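Local coordinates for protein enoyl-CoA hydratase (Mycobacterium tuberculosis, PDB 5KJP) that probably catalyses the reversible hydration of 2-enoyl-CoA thioesters to 3-hydroxyacyl-CoA in fatty acid metabolism, as a member of the crotonase superfamily, at residues 39-44 / 85-89; 126-132 / 184-190; 206-210 / 261-265; 214-218 / 234-238. All blocks are in the same frame, centred on the assembly; numbering follows the deposited sequence.

Interaction 1: residues 39-44 / 85-89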
loop_
_atom_site.group_PDB
_atom_site.type_symbol
_atom_site.label_atom_id
_atom_site.label_comp_id
_atom_site.label_asym_id
_atom_site.label_seq_id
_atom_site.Cartn_x
_atom_site.Cartn_y
_atom_site.Cartn_z
ATOM N N VAL A 39 -6.113 -13.985 25.221
ATOM C CA VAL A 39 -7.558 -13.960 25.050
ATOM C C VAL A 39 -8.180 -15.328 25.315
ATOM O O VAL A 39 -7.961 -16.278 24.561
ATOM C CB VAL A 39 -7.942 -13.488 23.634
ATOM C CG1 VAL A 39 -9.466 -13.452 23.468
ATOM C CG2 VAL A 39 -7.323 -12.114 23.344
ATOM N N ASN A 40 -8.944 -15.425 26.401
ATOM C CA ASN A 40 -9.784 -16.593 26.644
ATOM C C ASN A 40 -11.242 -16.247 26.337
ATOM O O ASN A 40 -11.521 -15.196 25.744
ATOM C CB ASN A 40 -9.632 -17.096 28.082
ATOM C CG ASN A 40 -9.992 -16.041 29.118
ATOM O OD1 ASN A 40 -10.412 -14.933 28.778
ATOM N ND2 ASN A 40 -9.831 -16.387 30.396
ATOM N N ALA A 41 -12.164 -17.120 26.735
ATOM C CA ALA A 41 -13.587 -16.883 26.490
ATOM C C ALA A 41 -14.056 -15.590 27.157
ATOM O O ALA A 41 -14.775 -14.796 26.542
ATOM C CB ALA A 41 -14.419 -18.063 26.978
ATOM N N ALA A 42 -13.641 -15.386 28.407
ATOM C CA ALA A 42 -14.036 -14.200 29.170
ATOM C C ALA A 42 -13.566 -12.909 28.492
ATOM O O ALA A 42 -14.330 -11.945 28.367
ATOM C CB ALA A 42 -13.494 -14.280 30.593
ATOM N N VAL A 43 -12.312 -12.892 28.052
ATOM C CA VAL A 43 -11.772 -11.710 27.390
ATOM C C VAL A 43 -12.445 -11.487 26.039
ATOM O O VAL A 43 -12.770 -10.357 25.683
ATOM C CB VAL A 43 -10.247 -11.808 27.185
ATOM C CG1 VAL A 43 -9.756 -10.663 26.308
ATOM C CG2 VAL A 43 -9.531 -11.785 28.529
ATOM N N SER A 44 -12.660 -12.566 25.293
ATOM C CA SER A 44 -13.322 -12.461 23.997
ATOM C C SER A 44 -14.706 -11.827 24.145
ATOM O O SER A 44 -15.042 -10.874 23.437
ATOM C CB SER A 44 -13.433 -13.840 23.339
ATOM O OG SER A 44 -14.016 -13.727 22.055
ATOM N N GLU A 85 -12.767 -23.705 25.576
ATOM C CA GLU A 85 -13.410 -22.421 25.833
ATOM C C GLU A 85 -13.872 -21.836 24.504
ATOM O O GLU A 85 -13.206 -22.004 23.483
ATOM C CB GLU A 85 -12.467 -21.454 26.556
ATOM C CG GLU A 85 -12.104 -21.876 27.973
ATOM C CD GLU A 85 -11.649 -20.709 28.835
ATOM O OE1 GLU A 85 -11.808 -19.545 28.403
ATOM O OE2 GLU A 85 -11.134 -20.955 29.948
ATOM N N ASN A 86 -15.022 -21.165 24.505
ATOM C CA ASN A 86 -15.514 -20.538 23.285
ATOM C C ASN A 86 -14.817 -19.205 23.075
ATOM O O ASN A 86 -15.366 -18.146 23.386
ATOM C CB ASN A 86 -17.032 -20.343 23.332
ATOM C CG ASN A 86 -17.608 -19.935 21.986
ATOM O OD1 ASN A 86 -17.006 -20.182 20.939
ATOM N ND2 ASN A 86 -18.777 -19.307 22.006
ATOM N N VAL A 87 -13.598 -19.267 22.551
ATOM C CA VAL A 87 -12.762 -18.085 22.404
ATOM C C VAL A 87 -13.030 -17.367 21.089
ATOM O O VAL A 87 -13.253 -16.155 21.069
ATOM C CB VAL A 87 -11.268 -18.440 22.482
ATOM C CG1 VAL A 87 -10.433 -17.167 22.509
ATOM C CG2 VAL A 87 -10.991 -19.282 23.713
ATOM N N VAL A 88 -12.997 -18.109 19.988
ATOM C CA VAL A 88 -13.285 -17.521 18.684
ATOM C C VAL A 88 -14.781 -17.611 18.428
ATOM O O VAL A 88 -15.296 -18.661 18.048
ATOM C CB VAL A 88 -12.513 -18.212 17.547
ATOM C CG1 VAL A 88 -12.801 -17.520 16.219
ATOM C CG2 VAL A 88 -11.015 -18.198 17.839
ATOM N N VAL A 89 -15.474 -16.502 18.650
ATOM C CA VAL A 89 -16.932 -16.496 18.627
ATOM C C VAL A 89 -17.489 -16.247 17.226
ATOM O O VAL A 89 -17.095 -15.298 16.548
ATOM C CB VAL A 89 -17.483 -15.431 19.591
ATOM C CG1 VAL A 89 -18.999 -15.329 19.475
ATOM C CG2 VAL A 89 -17.057 -15.751 21.018
HETATM O O HOH W 1 -9.368 -19.340 31.025
HETATM O O HOH W 2 -16.486 -15.807 24.757
HETATM O O HOH W 3 -12.756 -17.700 30.139
#
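Glu85 reaches across to the start of helix 41-56 and meets its first turn with a carboxylate. Its CB lies 3.9 Å from the methyl CB of Ala41. From there the chain runs on extended through CG, with CG anti to the carbonyl carbon (chi1 -67°), and this carries the carboxylate past that methyl to the backbone. At the tip, OE1 accepts from Ala41 N at 3.0 Å, nearly along its C-O axis. The same OE1 also touches Asn40 CB and accepts a hydrogen bond from a water that in turn accepts from Ala42 N. OE2 receives a second water, which is also bound by Asn40 ND2, and it pairs with Arg83. The carboxylate thus sits at the N-terminal end of the helix, where the helix dipole would probably favour its negative charge.

Asn40 is the N-cap. Its OD1 accepts from Val43 N at 2.9 Å, which closes the first turn. Glu85 and Asn40 therefore serve different N-H groups of the same turn.

Further along, Ser44 OG donates to Val87 O at 2.7 Å, in the carbonyl plane. With OG anti to the backbone N (chi1 -177°), the hydroxyl is turned to the 85-89 segment. It also bonds Gly95 N. Val87 adds the apolar part: its CG1 packs against Val39 CG1 at 4.0 Å.

The contact joins the start of helix 41-56 to the loop that follows helix 78-82. Ala80 of that helix touches both Asn40 and Glu85. Leu94 of strand 93-94 packs on Val39 and Val87.

Interaction 2: residues 126-132 / 184-190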
loop_
_atom_site.group_PDB
_atom_site.type_symbol
_atom_site.label_atom_id
_atom_site.label_comp_id
_atom_site.label_asym_id
_atom_site.label_seq_id
_atom_site.Cartn_x
_atom_site.Cartn_y
_atom_site.Cartn_z
ATOM N N LEU A 126 -6.286 2.588 14.410
ATOM C CA LEU A 126 -5.075 3.343 14.668
ATOM C C LEU A 126 -4.297 2.628 15.755
ATOM O O LEU A 126 -4.891 1.998 16.639
ATOM C CB LEU A 126 -5.410 4.769 15.103
ATOM C CG LEU A 126 -6.295 5.584 14.161
ATOM C CD1 LEU A 126 -6.744 6.874 14.810
ATOM C CD2 LEU A 126 -5.533 5.876 12.876
ATOM N N ILE A 127 -2.973 2.720 15.689
ATOM C CA ILE A 127 -2.128 2.103 16.697
ATOM C C ILE A 127 -1.143 3.104 17.287
ATOM O O ILE A 127 -0.385 3.763 16.569
ATOM C CB ILE A 127 -1.347 0.897 16.121
ATOM C CG1 ILE A 127 -2.317 -0.176 15.605
ATOM C CG2 ILE A 127 -0.400 0.320 17.183
ATOM C CD1 ILE A 127 -1.635 -1.334 14.859
ATOM N N VAL A 128 -1.180 3.219 18.608
ATOM C CA VAL A 128 -0.157 3.925 19.361
ATOM C C VAL A 128 0.673 2.873 20.072
ATOM O O VAL A 128 0.124 2.016 20.769
ATOM C CB VAL A 128 -0.772 4.900 20.381
ATOM C CG1 VAL A 128 0.325 5.571 21.209
ATOM C CG2 VAL A 128 -1.634 5.936 19.655
ATOM N N ALA A 129 1.987 2.901 19.885
ATOM C CA ALA A 129 2.817 1.859 20.477
ATOM C C ALA A 129 4.040 2.422 21.188
ATOM O O ALA A 129 4.679 3.366 20.709
ATOM C CB ALA A 129 3.245 0.855 19.402
ATOM N N ALA A 130 4.359 1.837 22.337
ATOM C CA ALA A 130 5.586 2.175 23.048
ATOM C C ALA A 130 6.794 1.839 22.183
ATOM O O ALA A 130 6.762 0.889 21.409
ATOM C CB ALA A 130 5.657 1.434 24.379
ATOM N N ARG A 131 7.862 2.620 22.320
ATOM C CA ARG A 131 9.057 2.429 21.504
ATOM C C ARG A 131 9.717 1.076 21.749
ATOM O O ARG A 131 10.498 0.605 20.924
ATOM C CB ARG A 131 10.061 3.558 21.767
ATOM C CG ARG A 131 9.606 4.901 21.224
ATOM C CD ARG A 131 10.654 5.991 21.416
ATOM N NE ARG A 131 10.204 7.244 20.814
ATOM C CZ ARG A 131 10.404 7.572 19.542
ATOM N NH1 ARG A 131 11.062 6.744 18.738
ATOM N NH2 ARG A 131 9.954 8.730 19.075
ATOM N N ASP A 132 9.412 0.447 22.882
ATOM C CA ASP A 132 10.012 -0.847 23.194
ATOM C C ASP A 132 9.016 -1.992 23.042
ATOM O O ASP A 132 9.261 -3.102 23.517
ATOM C CB ASP A 132 10.598 -0.839 24.610
ATOM C CG ASP A 132 9.549 -0.582 25.675
ATOM O OD1 ASP A 132 8.442 -0.118 25.329
ATOM O OD2 ASP A 132 9.840 -0.834 26.863
ATOM N N VAL A 184 2.276 1.647 12.841
ATOM C CA VAL A 184 2.124 2.399 14.079
ATOM C C VAL A 184 2.000 3.887 13.759
ATOM O O VAL A 184 2.870 4.470 13.114
ATOM C CB VAL A 184 3.317 2.160 15.038
ATOM C CG1 VAL A 184 3.310 3.179 16.166
ATOM C CG2 VAL A 184 3.290 0.723 15.592
ATOM N N ASN A 185 0.904 4.493 14.203
ATOM C CA ASN A 185 0.668 5.918 13.998
ATOM C C ASN A 185 1.551 6.802 14.869
ATOM O O ASN A 185 2.124 7.790 14.405
ATOM C CB ASN A 185 -0.800 6.240 14.278
ATOM C CG ASN A 185 -1.731 5.545 13.319
ATOM O OD1 ASN A 185 -2.147 4.403 13.544
ATOM N ND2 ASN A 185 -2.054 6.223 12.226
ATOM N N VAL A 186 1.641 6.439 16.142
ATOM C CA VAL A 186 2.342 7.238 17.132
ATOM C C VAL A 186 3.268 6.358 17.960
ATOM O O VAL A 186 2.830 5.357 18.534
ATOM C CB VAL A 186 1.339 7.961 18.076
ATOM C CG1 VAL A 186 2.078 8.691 19.208
ATOM C CG2 VAL A 186 0.444 8.920 17.281
ATOM N N LEU A 187 4.546 6.714 18.000
ATOM C CA LEU A 187 5.491 6.066 18.902
ATOM C C LEU A 187 5.503 6.809 20.223
ATOM O O LEU A 187 5.657 8.030 20.248
ATOM C CB LEU A 187 6.897 6.044 18.311
ATOM C CG LEU A 187 7.222 4.981 17.273
ATOM C CD1 LEU A 187 8.592 5.289 16.674
ATOM C CD2 LEU A 187 7.193 3.592 17.916
ATOM N N ALA A 188 5.340 6.073 21.315
ATOM C CA ALA A 188 5.297 6.675 22.641
ATOM C C ALA A 188 6.479 6.214 23.479
ATOM O O ALA A 188 7.057 5.159 23.219
ATOM C CB ALA A 188 3.981 6.326 23.341
ATOM N N GLU A 189 6.856 7.020 24.471
ATOM C CA GLU A 189 7.827 6.580 25.464
ATOM C C GLU A 189 7.249 5.355 26.166
ATOM O O GLU A 189 6.032 5.268 26.346
ATOM C CB GLU A 189 8.142 7.693 26.472
ATOM C CG GLU A 189 8.949 8.856 25.896
ATOM C CD GLU A 189 10.197 8.388 25.182
ATOM O OE1 GLU A 189 10.973 7.623 25.789
ATOM O OE2 GLU A 189 10.394 8.772 24.010
ATOM N N PRO A 190 8.111 4.393 26.530
ATOM C CA PRO A 190 7.674 3.193 27.254
ATOM C C PRO A 190 6.803 3.533 28.462
ATOM O O PRO A 190 7.175 4.382 29.276
ATOM C CB PRO A 190 8.993 2.552 27.687
ATOM C CG PRO A 190 9.946 2.945 26.606
ATOM C CD PRO A 190 9.548 4.347 26.209
#
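Ile127, Ala129 and Arg131 pair through their backbones with the 184-190 segment, in parallel register. Ala129 N donates to Val186 O at 2.9 Å, and Ala129 O accepts from Ala188 N. Arg131 N continues the ladder to Ala188 O. At the other end Ile127 O takes Asn185 N at 2.8 Å and, weakly, Val186 N.

One side chain joins the ladder. Asn185 OD1 accepts from Ile127 N at 2.8 Å, with the donor tilted 22° from the carbonyl plane. Here the amide stands in for a backbone carbonyl. Its ND2 lies against Leu126 CD2 and bonds Glu165 and Ala161 of the second subunit.

Apolar contacts line both faces. Val128 and Val186 lie side by side, pointing the same way, with CG2 of Val128 3.9 Å from CB of Val186. On the face of Ala129 and Leu187, Val184 CG2 touches Ala129 CB at 3.8 Å.

Charged groups mark the C-terminal end. The Arg131 chain runs extended from CG to NE, so its guanidinium reaches over Leu187. Leu187 CB lies over the centre of the guanidinium, 4.0 Å from its plane. NE makes a long salt bridge to Glu189 OE2 at 3.5 Å, while NH1 pairs with Glu176.

The main-chain bonds hold 186-188 as an outermost strand, within this chain, of the main mixed sheet. The Asn185 amide is satisfied from both chains, so it couples this sheet edge to the subunit interface.

Interaction 3: residues 206-210 / 261-265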
loop_
_atom_site.group_PDB
_atom_site.type_symbol
_atom_site.label_atom_id
_atom_site.label_comp_id
_atom_site.label_asym_id
_atom_site.label_seq_id
_atom_site.Cartn_x
_atom_site.Cartn_y
_atom_site.Cartn_z
ATOM N N ALA A 206 -13.065 15.602 19.197
ATOM C CA ALA A 206 -13.326 17.028 19.039
ATOM C C ALA A 206 -13.936 17.326 17.674
ATOM O O ALA A 206 -14.451 18.419 17.443
ATOM C CB ALA A 206 -12.046 17.836 19.231
ATOM N N ASN A 207 -13.867 16.354 16.769
ATOM C CA ASN A 207 -14.376 16.550 15.419
ATOM C C ASN A 207 -15.811 16.041 15.303
ATOM O O ASN A 207 -16.305 15.377 16.209
ATOM C CB ASN A 207 -13.443 15.872 14.414
ATOM C CG ASN A 207 -12.085 16.557 14.352
ATOM O OD1 ASN A 207 -11.970 17.738 14.673
ATOM N ND2 ASN A 207 -11.050 15.817 13.959
ATOM N N GLY A 208 -16.488 16.374 14.207
ATOM C CA GLY A 208 -17.902 16.049 14.069
ATOM C C GLY A 208 -18.139 14.551 14.083
ATOM O O GLY A 208 -17.615 13.839 13.228
ATOM N N PRO A 209 -18.927 14.060 15.056
ATOM C CA PRO A 209 -19.091 12.608 15.231
ATOM C C PRO A 209 -19.681 11.906 13.997
ATOM O O PRO A 209 -19.214 10.827 13.633
ATOM C CB PRO A 209 -20.035 12.501 16.437
ATOM C CG PRO A 209 -20.707 13.840 16.532
ATOM C CD PRO A 209 -19.680 14.827 16.061
ATOM N N LEU A 210 -20.676 12.506 13.352
ATOM C CA LEU A 210 -21.223 11.906 12.133
ATOM C C LEU A 210 -20.190 11.898 11.011
ATOM O O LEU A 210 -20.105 10.946 10.239
ATOM C CB LEU A 210 -22.480 12.649 11.675
ATOM C CG LEU A 210 -23.628 12.680 12.684
ATOM C CD1 LEU A 210 -24.741 13.604 12.198
ATOM C CD2 LEU A 210 -24.151 11.264 12.944
ATOM N N ARG A 261 -20.507 22.920 18.947
ATOM C CA ARG A 261 -21.183 22.074 19.917
ATOM C C ARG A 261 -21.933 20.979 19.174
ATOM O O ARG A 261 -23.074 21.170 18.753
ATOM C CB ARG A 261 -22.133 22.898 20.786
ATOM C CG ARG A 261 -21.479 24.110 21.432
ATOM C CD ARG A 261 -22.272 24.585 22.642
ATOM N NE ARG A 261 -21.434 25.277 23.617
ATOM C CZ ARG A 261 -21.898 25.887 24.705
ATOM N NH1 ARG A 261 -23.200 25.897 24.958
ATOM N NH2 ARG A 261 -21.061 26.492 25.538
ATOM N N TRP A 262 -21.277 19.838 18.995
ATOM C CA TRP A 262 -21.845 18.757 18.205
ATOM C C TRP A 262 -23.042 18.127 18.908
ATOM O O TRP A 262 -23.096 18.086 20.136
ATOM C CB TRP A 262 -20.797 17.673 17.929
ATOM C CG TRP A 262 -19.500 18.143 17.321
ATOM C CD1 TRP A 262 -18.249 17.980 17.845
ATOM C CD2 TRP A 262 -19.323 18.831 16.072
ATOM N NE1 TRP A 262 -17.305 18.522 17.003
ATOM C CE2 TRP A 262 -17.937 19.050 15.909
ATOM C CE3 TRP A 262 -20.198 19.278 15.078
ATOM C CZ2 TRP A 262 -17.408 19.692 14.789
ATOM C CZ3 TRP A 262 -19.669 19.925 13.968
ATOM C CH2 TRP A 262 -18.289 20.126 13.836
ATOM N N THR A 263 -23.988 17.621 18.123
ATOM C CA THR A 263 -25.123 16.882 18.675
ATOM C C THR A 263 -25.199 15.452 18.134
ATOM O O THR A 263 -25.989 14.644 18.617
ATOM C CB THR A 263 -26.458 17.590 18.377
ATOM O OG1 THR A 263 -26.681 17.614 16.961
ATOM C CG2 THR A 263 -26.449 19.015 18.919
ATOM N N GLY A 264 -24.377 15.145 17.135
ATOM C CA GLY A 264 -24.425 13.847 16.484
ATOM C C GLY A 264 -25.717 13.671 15.706
ATOM O O GLY A 264 -26.192 12.553 15.502
ATOM N N THR A 265 -26.302 14.792 15.293
ATOM C CA THR A 265 -27.489 14.795 14.445
ATOM C C THR A 265 -27.287 15.792 13.310
ATOM O O THR A 265 -26.280 16.505 13.296
ATOM C CB THR A 265 -28.772 15.167 15.226
ATOM O OG1 THR A 265 -28.726 16.552 15.590
ATOM C CG2 THR A 265 -28.917 14.316 16.477
ATOM O OXT THR A 265 -28.109 15.909 12.393
#
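Trp262 and Gly264 run beside Gly208 and Pro209 in nearly the same direction; the two touching parts are 8° apart, and the alpha carbons of Pro209 and Gly264 lie 5.6 Å apart. Gly208 is the N-cap residue of helix 209-221, and the indole of Trp262 lies against it.

The ring is held at its edge and over one face. At the edge, NE1 donates to Ala206 O at 2.9 Å. The bond is almost straight, and the acceptor lies in the ring plane. Relative to the carbonyl of Ala206, the donor stands 54° out of its plane. Over the face, Gly208 CA sits 3.7 Å from the centroid of the six-membered ring as a CH-pi contact. Pro209 CD does the same for the five-membered ring, 4.0 Å from its centroid, and also touches Trp262 CG at 3.6 Å. CG of Trp262 is anti to the carbonyl carbon (chi1 -53°), which turns the indole toward this glycine-proline step.

Past the ring the contact continues with aliphatic groups against the backbone. Pro209 CG rests on Gly264 CA at 3.7 Å. Leu210 spreads its two methyls along the chain end, CD2 to Gly264 O and CD1 to Thr265 O.

The C-terminal tail is thus laid along the start of helix 209-221. Asp246 of helix 245-255 binds Thr263 N and Gly264 N and packs on Pro209 and Trp262. Asn207 bonds Leu168 of the second subunit.

Interaction 4: residues 214-218 / 234-238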
loop_
_atom_site.group_PDB
_atom_site.type_symbol
_atom_site.label_atom_id
_atom_site.label_comp_id
_atom_site.label_asym_id
_atom_site.label_seq_id
_atom_site.Cartn_x
_atom_site.Cartn_y
_atom_site.Cartn_z
ATOM N N ALA A 214 -18.595 8.598 9.307
ATOM C CA ALA A 214 -18.758 8.486 7.857
ATOM C C ALA A 214 -17.414 8.380 7.159
ATOM O O ALA A 214 -17.275 7.665 6.167
ATOM C CB ALA A 214 -19.536 9.674 7.308
ATOM N N THR A 215 -16.426 9.099 7.677
ATOM C CA THR A 215 -15.092 9.090 7.092
ATOM C C THR A 215 -14.471 7.702 7.227
ATOM O O THR A 215 -13.919 7.157 6.266
ATOM C CB THR A 215 -14.190 10.149 7.748
ATOM O OG1 THR A 215 -14.658 11.455 7.380
ATOM C CG2 THR A 215 -12.750 9.996 7.278
ATOM N N LYS A 216 -14.591 7.120 8.416
ATOM C CA LYS A 216 -14.089 5.772 8.638
ATOM C C LYS A 216 -14.823 4.780 7.746
ATOM O O LYS A 216 -14.214 3.887 7.153
ATOM C CB LYS A 216 -14.225 5.368 10.109
ATOM C CG LYS A 216 -13.981 3.887 10.341
ATOM C CD LYS A 216 -13.933 3.518 11.820
ATOM C CE LYS A 216 -14.020 2.007 11.984
ATOM N NZ LYS A 216 -13.775 1.566 13.393
ATOM N N ARG A 217 -16.138 4.945 7.654
ATOM C CA ARG A 217 -16.952 4.068 6.836
ATOM C C ARG A 217 -16.512 4.083 5.371
ATOM O O ARG A 217 -16.419 3.037 4.732
ATOM C CB ARG A 217 -18.424 4.459 6.944
ATOM C CG ARG A 217 -19.332 3.498 6.230
ATOM C CD ARG A 217 -20.797 3.775 6.510
ATOM N NE ARG A 217 -21.641 2.978 5.628
ATOM C CZ ARG A 217 -22.936 3.193 5.438
ATOM N NH1 ARG A 217 -23.546 4.185 6.076
ATOM N NH2 ARG A 217 -23.617 2.415 4.608
ATOM N N ILE A 218 -16.234 5.267 4.837
ATOM C CA ILE A 218 -15.851 5.363 3.433
ATOM C C ILE A 218 -14.480 4.719 3.224
ATOM O O ILE A 218 -14.296 3.945 2.289
ATOM C CB ILE A 218 -15.850 6.830 2.943
ATOM C CG1 ILE A 218 -17.290 7.345 2.846
ATOM C CG2 ILE A 218 -15.163 6.957 1.581
ATOM C CD1 ILE A 218 -17.406 8.855 2.895
ATOM N N GLN A 234 -19.745 6.399 -2.486
ATOM C CA GLN A 234 -19.363 7.382 -1.481
ATOM C C GLN A 234 -20.462 8.418 -1.231
ATOM O O GLN A 234 -20.723 8.797 -0.088
ATOM C CB GLN A 234 -18.069 8.089 -1.901
ATOM C CG GLN A 234 -17.620 9.154 -0.923
ATOM C CD GLN A 234 -16.356 9.859 -1.370
ATOM O OE1 GLN A 234 -15.299 9.686 -0.768
ATOM N NE2 GLN A 234 -16.461 10.659 -2.429
HETATM N N MSE A 235 -21.096 8.865 -2.314
HETATM C CA MSE A 235 -22.136 9.889 -2.259
HETATM C C MSE A 235 -23.272 9.523 -1.301
HETATM O O MSE A 235 -23.796 10.380 -0.589
HETATM C CB MSE A 235 -22.701 10.135 -3.664
HETATM C CG MSE A 235 -23.714 11.267 -3.749
HETATM SE SE MSE A 235 -23.011 12.964 -3.095
HETATM C CE MSE A 235 -21.887 13.430 -4.615
ATOM N N LYS A 236 -23.647 8.247 -1.290
ATOM C CA LYS A 236 -24.730 7.765 -0.430
ATOM C C LYS A 236 -24.398 7.974 1.043
ATOM O O LYS A 236 -25.280 8.203 1.870
ATOM C CB LYS A 236 -25.005 6.285 -0.686
ATOM C CG LYS A 236 -25.315 5.938 -2.133
ATOM C CD LYS A 236 -25.255 4.430 -2.336
ATOM C CE LYS A 236 -25.656 4.034 -3.747
ATOM N NZ LYS A 236 -25.254 2.631 -4.056
ATOM N N ILE A 237 -23.117 7.876 1.366
ATOM C CA ILE A 237 -22.667 8.080 2.734
ATOM C C ILE A 237 -22.507 9.578 3.013
ATOM O O ILE A 237 -22.743 10.040 4.134
ATOM C CB ILE A 237 -21.350 7.321 2.990
ATOM C CG1 ILE A 237 -21.563 5.818 2.780
ATOM C CG2 ILE A 237 -20.821 7.594 4.394
ATOM C CD1 ILE A 237 -20.276 5.015 2.764
ATOM N N LEU A 238 -22.145 10.341 1.982
ATOM C CA LEU A 238 -21.901 11.778 2.132
ATOM C C LEU A 238 -23.153 12.589 2.451
ATOM O O LEU A 238 -23.114 13.497 3.282
ATOM C CB LEU A 238 -21.264 12.354 0.863
ATOM C CG LEU A 238 -19.822 11.977 0.523
ATOM C CD1 LEU A 238 -19.382 12.702 -0.738
ATOM C CD2 LEU A 238 -18.909 12.325 1.678
#
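Two antiparallel helices of the C-terminal helical part of the crotonase fold pack together here. Ile237 carries much of the contact from helix 230-242, and it meets three residues of helix 209-221. Its CG2 touches Ala214 CB at 3.8 Å. Its CD1 meets Ile218 CG1 at 3.8 Å, and these two isoleucine side chains slide past each other in opposite directions.

The third partner is Arg217. Its chain leaves with CG anti to the backbone N (chi1 -174°) and runs extended to NE. The guanidinium then lies with one face over Ile237, whose CG1 is 3.9 Å above the guanidinium plane. The contact is apolar, and the charge is met by Glu221, which pairs with NE.

The helix axes are 10.1 Å apart at closest approach and 168° apart in direction, so the pair forms a helical hairpin. The loop between them brings Trp225 onto Gln234 and Ile237.

Nearer that loop, Ile218 crosses Gln234 at about a right angle. Its CD1 lies 3.8 Å from Gln234 CG, and its CG2 touches OE1 at 3.6 Å. Ile218 CD1 also reaches Leu238 CD2. From the second subunit, Leu151 packs on Ile218, Gly147 on Gln234 and Val145 on Leu238.

From the N terminus, interaction 1 closes first, bringing the loop after helix 78-82 back to the start of helix 41-56. Interaction 2 follows in series. It spans 126-132 to 184-190 and adds an outer strand, within the chain, to the main sheet. Its nearest atoms are about 15 Å from those of interaction 1. The chain then enters its C-terminal helices. Interaction 3 spans 206-210 to the C terminus, and interaction 4 lies wholly within that span, pairing helices 209-221 and 230-242. Both use helix 209-221, with centres about 15 Å apart. No two contacts cross. Interactions 2, 3 and 4 touch the second subunit, whereas no other chain touches interaction 1.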